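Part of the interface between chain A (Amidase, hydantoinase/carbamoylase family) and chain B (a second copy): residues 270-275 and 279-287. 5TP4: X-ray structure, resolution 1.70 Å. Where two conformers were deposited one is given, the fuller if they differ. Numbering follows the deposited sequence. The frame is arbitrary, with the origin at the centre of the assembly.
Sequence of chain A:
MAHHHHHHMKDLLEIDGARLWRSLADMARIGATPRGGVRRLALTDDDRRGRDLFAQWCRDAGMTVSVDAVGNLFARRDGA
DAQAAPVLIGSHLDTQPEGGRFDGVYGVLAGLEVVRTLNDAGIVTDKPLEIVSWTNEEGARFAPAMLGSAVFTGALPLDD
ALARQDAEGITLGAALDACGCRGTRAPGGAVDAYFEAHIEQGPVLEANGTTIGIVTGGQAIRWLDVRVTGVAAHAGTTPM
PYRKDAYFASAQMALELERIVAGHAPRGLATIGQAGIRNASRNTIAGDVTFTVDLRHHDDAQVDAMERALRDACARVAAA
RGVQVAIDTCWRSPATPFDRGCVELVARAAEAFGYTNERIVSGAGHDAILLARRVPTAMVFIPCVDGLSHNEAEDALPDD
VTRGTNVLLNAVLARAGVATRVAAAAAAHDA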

# COMPACT_ATOMS: atom_id res chain seq x y z
N ALA A 270 -16.10 -1.38 -12.07
CA ALA A 270 -14.81 -0.78 -11.78
C ALA A 270 -14.24 -1.38 -10.53
O ALA A 270 -14.97 -1.70 -9.59
N THR A 271 -12.92 -1.50 -10.51
CA THR A 271 -12.20 -2.20 -9.46
C THR A 271 -10.89 -1.48 -9.19
O THR A 271 -10.13 -1.21 -10.13
N ILE A 272 -10.57 -1.26 -7.91
CA ILE A 272 -9.25 -0.78 -7.50
C ILE A 272 -8.53 -1.98 -6.91
O ILE A 272 -8.76 -2.36 -5.76
N GLY A 273 -7.67 -2.62 -7.71
CA GLY A 273 -7.08 -3.87 -7.24
C GLY A 273 -5.72 -3.73 -6.58
O GLY A 273 -5.29 -4.65 -5.87
N GLN A 274 -5.03 -2.61 -6.81
CA GLN A 274 -3.74 -2.33 -6.21
C GLN A 274 -3.81 -0.92 -5.66
O GLN A 274 -4.38 -0.03 -6.30
N ALA A 275 -3.24 -0.73 -4.47
CA ALA A 275 -3.25 0.59 -3.86
C ALA A 275 -2.23 0.59 -2.74
O ALA A 275 -2.09 -0.42 -2.02
N ASN B 279 -1.74 -9.20 -1.59
CA ASN B 279 -1.86 -10.19 -2.66
C ASN B 279 -2.62 -9.62 -3.85
O ASN B 279 -3.54 -10.22 -4.40
N ALA B 280 -2.19 -8.43 -4.27
CA ALA B 280 -2.98 -7.56 -5.13
C ALA B 280 -2.69 -7.80 -6.61
O ALA B 280 -1.56 -8.09 -6.99
N SER B 281 -3.73 -7.69 -7.43
CA SER B 281 -3.56 -7.64 -8.87
C SER B 281 -4.60 -6.70 -9.46
O SER B 281 -5.66 -6.47 -8.87
N ARG B 282 -4.26 -6.11 -10.61
CA ARG B 282 -5.10 -5.06 -11.18
C ARG B 282 -6.50 -5.55 -11.51
O ARG B 282 -7.46 -4.77 -11.46
N ASN B 283 -6.65 -6.82 -11.89
CA ASN B 283 -7.96 -7.30 -12.31
C ASN B 283 -8.58 -8.24 -11.27
O ASN B 283 -9.39 -9.11 -11.62
N THR B 284 -8.24 -8.04 -10.01
CA THR B 284 -8.84 -8.79 -8.92
C THR B 284 -9.37 -7.83 -7.87
O THR B 284 -8.65 -6.94 -7.41
N ILE B 285 -10.65 -8.01 -7.50
CA ILE B 285 -11.22 -7.27 -6.38
C ILE B 285 -10.40 -7.49 -5.12
O ILE B 285 -9.95 -8.61 -4.83
N ALA B 286 -10.21 -6.42 -4.34
CA ALA B 286 -9.47 -6.51 -3.08
C ALA B 286 -10.24 -7.36 -2.08
O ALA B 286 -11.40 -7.07 -1.77
N GLY B 287 -9.61 -8.43 -1.60
CA GLY B 287 -10.18 -9.25 -0.55
C GLY B 287 -9.50 -9.05 0.79
O GLY B 287 -9.97 -9.60 1.80

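This is a close, water-mediated contact in which a glycine of chain A sits against a turn of chain B, with a few side chains packed around it and no direct hydrogen bond between the two stretches. The surface buried between them is 380 Å², both sides summed.

The chain B stretch has no regular helix or strand. A type I beta turn runs from Ser281(B) to Thr284(B), with a backbone hydrogen bond from Thr284(B) N to Ser281(B) O of 3.2 Å. Gly273(A) lies against this turn. Its CA is 3.4 Å from Ser281(B) O, in a CA-H...O contact, and 3.5 Å from Thr284(B) O. The lack of a side chain makes this approach possible. An ideal CB on Gly273(A) would fall 2.1 Å from Ser281(B) O and 2.9 Å from Thr284(B) O, and both would be clashes.

Two residues point their CA-to-CB bonds toward the other stretch. Thr271(A), rotamer m, brings its methyl to Ile285(B): CG2 is 3.7 Å from Ile285(B) CA and 3.8 Å from Ile285(B) CG1. This is an apolar contact. The hydroxyl of Thr271(A) is hydrogen-bonded elsewhere in the structure. Ile285(B) is m at chi1 and t at chi2; its CA-to-CB bond points away, yet CG1 still meets the threonine methyl. From chain B, Ala280(B) points toward chain A, and its CB lies 3.2 Å from Gly273(A) O.

Gln274(A) sets off sideways, but its end comes nearer. Its chi1 is m and its chi2 is t, and the amide ends beside Ala280(B), Ser281(B) and Arg282(B). On the way, CG packs 3.8 Å from Ala280(B) CB. At the end, NE2 is 3.8 Å from Ala280(B) O, too long for a hydrogen bond, while OE1 is 3.8 Å from Arg282(B) CG. OE1 also lies over one face of the Arg282(B) guanidinium. The arginine starts m, t, t and its CA-to-CB bond points away; NH1 and NH2 find hydrogen bonds elsewhere in the structure.

Ile272(A) also points away, with rotamers m and t. Its part in the contact is through the backbone, with O 4.3 Å from Ala286(B) CB.

Three waters supply the polar links. Water 1 accepts from Gly273(A) N at 2.9 Å and donates to Thr271(A) O at 3.0 Å and Arg282(B) O at 2.7 Å. It therefore joins two backbone groups of chain A to one of chain B. Water 2 is a simpler bridge: it donates to Ile272(A) O and accepts from Ala286(B) N, each at 2.8 Å. Water 3 accepts from Ser281(B) N at 3.1 Å. It also lies 2.7 Å from Gly273(A) O and 2.7 Å from Thr284(B) O. All these partners are backbone atoms. The packing comes from the Gly273(A) backbone and a few side chains, and the waters supply the polar bridges.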

# COMPACT_ATOMS: atom_id res chain seq x y z
CB ALA A 270 -14.88 0.74 -11.61
CB THR A 271 -11.90 -3.64 -9.89
OG1 THR A 271 -13.08 -4.24 -10.43
CG2 THR A 271 -11.44 -4.44 -8.72
CB ILE A 272 -9.36 0.40 -6.53
CG1 ILE A 272 -9.95 1.62 -7.28
CG2 ILE A 272 -7.98 0.76 -5.95
CD1 ILE A 272 -10.35 2.81 -6.37
CB GLN A 274 -2.57 -2.46 -7.21
CG GLN A 274 -2.43 -3.84 -7.88
CD GLN A 274 -1.28 -3.89 -8.85
OE1 GLN A 274 -0.83 -2.87 -9.36
NE2 GLN A 274 -0.77 -5.09 -9.11
CB ALA A 275 -4.65 0.94 -3.33
CB ASN B 279 -2.51 -11.47 -2.13
CG ASN B 279 -1.66 -12.13 -1.07
OD1 ASN B 279 -0.59 -12.65 -1.38
ND2 ASN B 279 -2.09 -12.08 0.18
CB ALA B 280 -2.68 -6.10 -4.79
CB SER B 281 -3.65 -9.03 -9.52
OG SER B 281 -4.86 -9.68 -9.21
CB ARG B 282 -4.47 -4.51 -12.46
CG ARG B 282 -3.18 -3.78 -12.25
CD ARG B 282 -2.57 -3.49 -13.61
NE ARG B 282 -1.42 -2.61 -13.49
CZ ARG B 282 -1.49 -1.29 -13.56
NH1 ARG B 282 -2.66 -0.69 -13.74
NH2 ARG B 282 -0.38 -0.56 -13.43
CB ASN B 283 -7.88 -7.98 -13.68
CG ASN B 283 -6.94 -9.16 -13.71
OD1 ASN B 283 -6.14 -9.37 -12.77
ND2 ASN B 283 -7.01 -9.94 -14.80
CB THR B 284 -7.82 -9.75 -8.30
OG1 THR B 284 -7.27 -10.57 -9.34
CG2 THR B 284 -8.51 -10.67 -7.30
CB ILE B 285 -12.68 -7.72 -6.18
CG1 ILE B 285 -13.49 -7.38 -7.45
CG2 ILE B 285 -13.30 -7.13 -4.87
CD1 ILE B 285 -14.75 -8.23 -7.60
CB ALA B 286 -9.23 -5.11 -2.51
O HOH W 1 -7.32 -2.17 -10.58
O HOH W 2 -11.00 -3.91 -5.20
O HOH W 3 -6.36 -7.13 -5.98